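Long-range contact in thiosulfate sulfurtransferase YnjE (Escherichia coli, PDB 2WLR), which transfers sulfur from thiosulfate to cyanide, giving thiocyanate and sulfite, as a periplasmic monomer built from rhodanese domains: residues D170-E176 with M194-H198. Numbering follows the deposited sequence.
Sequences DYIDTNE and MLAKH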
loop_
_atom_site.group_PDB
_atom_site.type_symbol
_atom_site.label_atom_id
_atom_site.label_comp_id
_atom_site.label_asym_id
_atom_site.label_seq_id
_atom_site.Cartn_x
_atom_site.Cartn_y
_atom_site.Cartn_z
ATOM N N ASP A 170 -2.509 -0.934 -20.671
ATOM C CA ASP A 170 -1.870 -2.139 -21.198
ATOM C C ASP A 170 -2.127 -3.263 -20.176
ATOM O O ASP A 170 -2.784 -3.034 -19.158
ATOM C CB ASP A 170 -0.379 -1.813 -21.413
ATOM C CG ASP A 170 0.416 -2.904 -22.094
ATOM O OD1 ASP A 170 -0.155 -3.772 -22.777
ATOM O OD2 ASP A 170 1.664 -2.834 -21.952
ATOM N N TYR A 171 -1.664 -4.471 -20.472
ATOM C CA TYR A 171 -1.780 -5.612 -19.569
ATOM C C TYR A 171 -0.454 -6.329 -19.464
ATOM O O TYR A 171 0.241 -6.547 -20.479
ATOM C CB TYR A 171 -2.823 -6.596 -20.095
ATOM C CG TYR A 171 -3.003 -7.816 -19.221
ATOM C CD1 TYR A 171 -3.923 -7.814 -18.174
ATOM C CD2 TYR A 171 -2.253 -8.985 -19.432
ATOM C CE1 TYR A 171 -4.081 -8.916 -17.361
ATOM C CE2 TYR A 171 -2.425 -10.103 -18.617
ATOM C CZ TYR A 171 -3.357 -10.065 -17.592
ATOM O OH TYR A 171 -3.588 -11.141 -16.760
ATOM N N ILE A 172 -0.038 -6.637 -18.236
ATOM C CA ILE A 172 1.154 -7.450 -18.020
ATOM C C ILE A 172 0.717 -8.700 -17.253
ATOM O O ILE A 172 0.074 -8.623 -16.197
ATOM C CB ILE A 172 2.270 -6.717 -17.254
ATOM C CG1 ILE A 172 2.930 -5.662 -18.125
ATOM C CG2 ILE A 172 3.359 -7.713 -16.758
ATOM C CD1 ILE A 172 3.900 -4.796 -17.375
ATOM N N ASP A 173 1.082 -9.864 -17.783
ATOM C CA ASP A 173 0.957 -11.143 -17.116
ATOM C C ASP A 173 2.131 -11.219 -16.130
ATOM O O ASP A 173 3.294 -11.021 -16.526
ATOM C CB ASP A 173 1.067 -12.218 -18.216
ATOM C CG ASP A 173 0.940 -13.644 -17.729
ATOM O OD1 ASP A 173 1.113 -13.975 -16.535
ATOM O OD2 ASP A 173 0.748 -14.488 -18.642
ATOM N N THR A 174 1.867 -11.519 -14.863
ATOM C CA THR A 174 2.944 -11.637 -13.877
ATOM C C THR A 174 3.994 -12.691 -14.264
ATOM O O THR A 174 5.155 -12.609 -13.873
ATOM C CB THR A 174 2.403 -11.934 -12.471
ATOM O OG1 THR A 174 1.529 -13.072 -12.501
ATOM C CG2 THR A 174 1.620 -10.737 -11.914
ATOM N N ASN A 175 3.598 -13.691 -15.047
ATOM C CA ASN A 175 4.568 -14.655 -15.541
ATOM C C ASN A 175 5.619 -14.052 -16.472
ATOM O O ASN A 175 6.617 -14.704 -16.782
ATOM C CB ASN A 175 3.860 -15.827 -16.241
ATOM C CG ASN A 175 3.035 -16.689 -15.287
ATOM O OD1 ASN A 175 1.960 -17.182 -15.654
ATOM N ND2 ASN A 175 3.526 -16.887 -14.070
ATOM N N GLU A 176 5.415 -12.815 -16.934
ATOM C CA GLU A 176 6.456 -12.088 -17.682
ATOM C C GLU A 176 7.576 -11.580 -16.783
ATOM O O GLU A 176 8.625 -11.179 -17.282
ATOM C CB GLU A 176 5.886 -10.884 -18.437
ATOM C CG GLU A 176 4.842 -11.217 -19.463
ATOM C CD GLU A 176 4.263 -9.975 -20.113
ATOM O OE1 GLU A 176 5.057 -9.205 -20.698
ATOM O OE2 GLU A 176 3.037 -9.745 -20.029
HETATM N N MSE A 194 11.146 -7.531 -21.464
HETATM C CA MSE A 194 9.783 -7.237 -21.039
HETATM C C MSE A 194 9.509 -5.732 -21.076
HETATM O O MSE A 194 8.478 -5.277 -21.559
HETATM C CB MSE A 194 9.587 -7.823 -19.622
HETATM C CG MSE A 194 8.198 -7.565 -18.966
HETATM SE SE MSE A 194 8.066 -5.823 -18.094
HETATM C CE MSE A 194 9.326 -6.031 -16.611
ATOM N N LEU A 195 10.479 -4.966 -20.583
ATOM C CA LEU A 195 10.357 -3.510 -20.504
ATOM C C LEU A 195 10.233 -2.943 -21.927
ATOM O O LEU A 195 9.348 -2.107 -22.207
ATOM C CB LEU A 195 11.501 -2.878 -19.718
ATOM C CG LEU A 195 11.522 -3.187 -18.211
ATOM C CD1 LEU A 195 12.886 -2.997 -17.621
ATOM C CD2 LEU A 195 10.494 -2.281 -17.481
ATOM N N ALA A 196 11.104 -3.413 -22.817
ATOM C CA ALA A 196 11.054 -2.968 -24.217
ATOM C C ALA A 196 9.712 -3.244 -24.855
ATOM O O ALA A 196 9.099 -2.356 -25.475
ATOM C CB ALA A 196 12.161 -3.633 -25.033
ATOM N N LYS A 197 9.210 -4.454 -24.676
ATOM C CA LYS A 197 7.954 -4.913 -25.280
ATOM C C LYS A 197 6.754 -4.087 -24.826
ATOM O O LYS A 197 5.859 -3.799 -25.596
ATOM C CB LYS A 197 7.758 -6.387 -24.910
ATOM C CG LYS A 197 6.610 -7.187 -25.477
ATOM C CD LYS A 197 6.266 -8.419 -24.528
ATOM C CE LYS A 197 7.492 -9.188 -23.929
ATOM N NZ LYS A 197 7.346 -9.734 -22.479
ATOM N N HIS A 198 6.749 -3.684 -23.562
ATOM C CA HIS A 198 5.687 -2.834 -23.031
ATOM C C HIS A 198 5.980 -1.326 -23.137
ATOM O O HIS A 198 5.237 -0.508 -22.586
ATOM C CB HIS A 198 5.369 -3.242 -21.590
ATOM C CG HIS A 198 4.802 -4.614 -21.497
ATOM N ND1 HIS A 198 3.467 -4.886 -21.705
ATOM C CD2 HIS A 198 5.409 -5.806 -21.308
ATOM C CE1 HIS A 198 3.267 -6.187 -21.597
ATOM N NE2 HIS A 198 4.435 -6.773 -21.367
HETATM O O HOH W 1 2.540 -0.214 -21.739
#
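D170 and E176 both meet H198, the first residue to leave helical geometry after helix 188-197: D170 starts edge strand 170-173 of a parallel sheet, its CA 7.8 Å from that of H198, and E176 closes the 3-10 turn after it, its CA 6.8 Å from that of M194. The H198 ring lies between the two carboxylates and spends both nitrogens on them. ND1 of H198 donates to D170 OD2 at 2.7 Å (N-H...O 168°), with the oxygen in the plane of the ring, though ND1 stands on the syn side and clearly tilted out of the carboxylate plane. From the other end, H198 NE2 reaches the syn lone pair of E176 OE1 at 2.6 Å, also in the ring plane. The side chain of H198 leaves the helix end already aimed at the strand, and with CG anti to the carbonyl carbon (chi1 -65°) its ring comes between the two carboxylates. I172 CG1 sits over the ring centre, 3.6 Å from the centroid and 14° off its normal, a CH-pi contact, while I172 CD1 makes a looser apolar contact with the selenium of M194; M223 of helix 213-226 touches both side chains. K197 NZ forms a salt bridge with E176 OE1 at 2.9 Å, on the anti side and out of the carboxylate plane, and E176 OE2 accepts from the backbone N of D173. A glutamine at E176 would probably leave K197 without its countercharge and set an NH2 against one of the three donors the carboxylate now accepts. A water bridges D170 OD2 to H198 O. Two N-H donations in the ring plane fix the ring's rotation and suggest a cationic H198, in a charge network running from buried D170 to exposed K197.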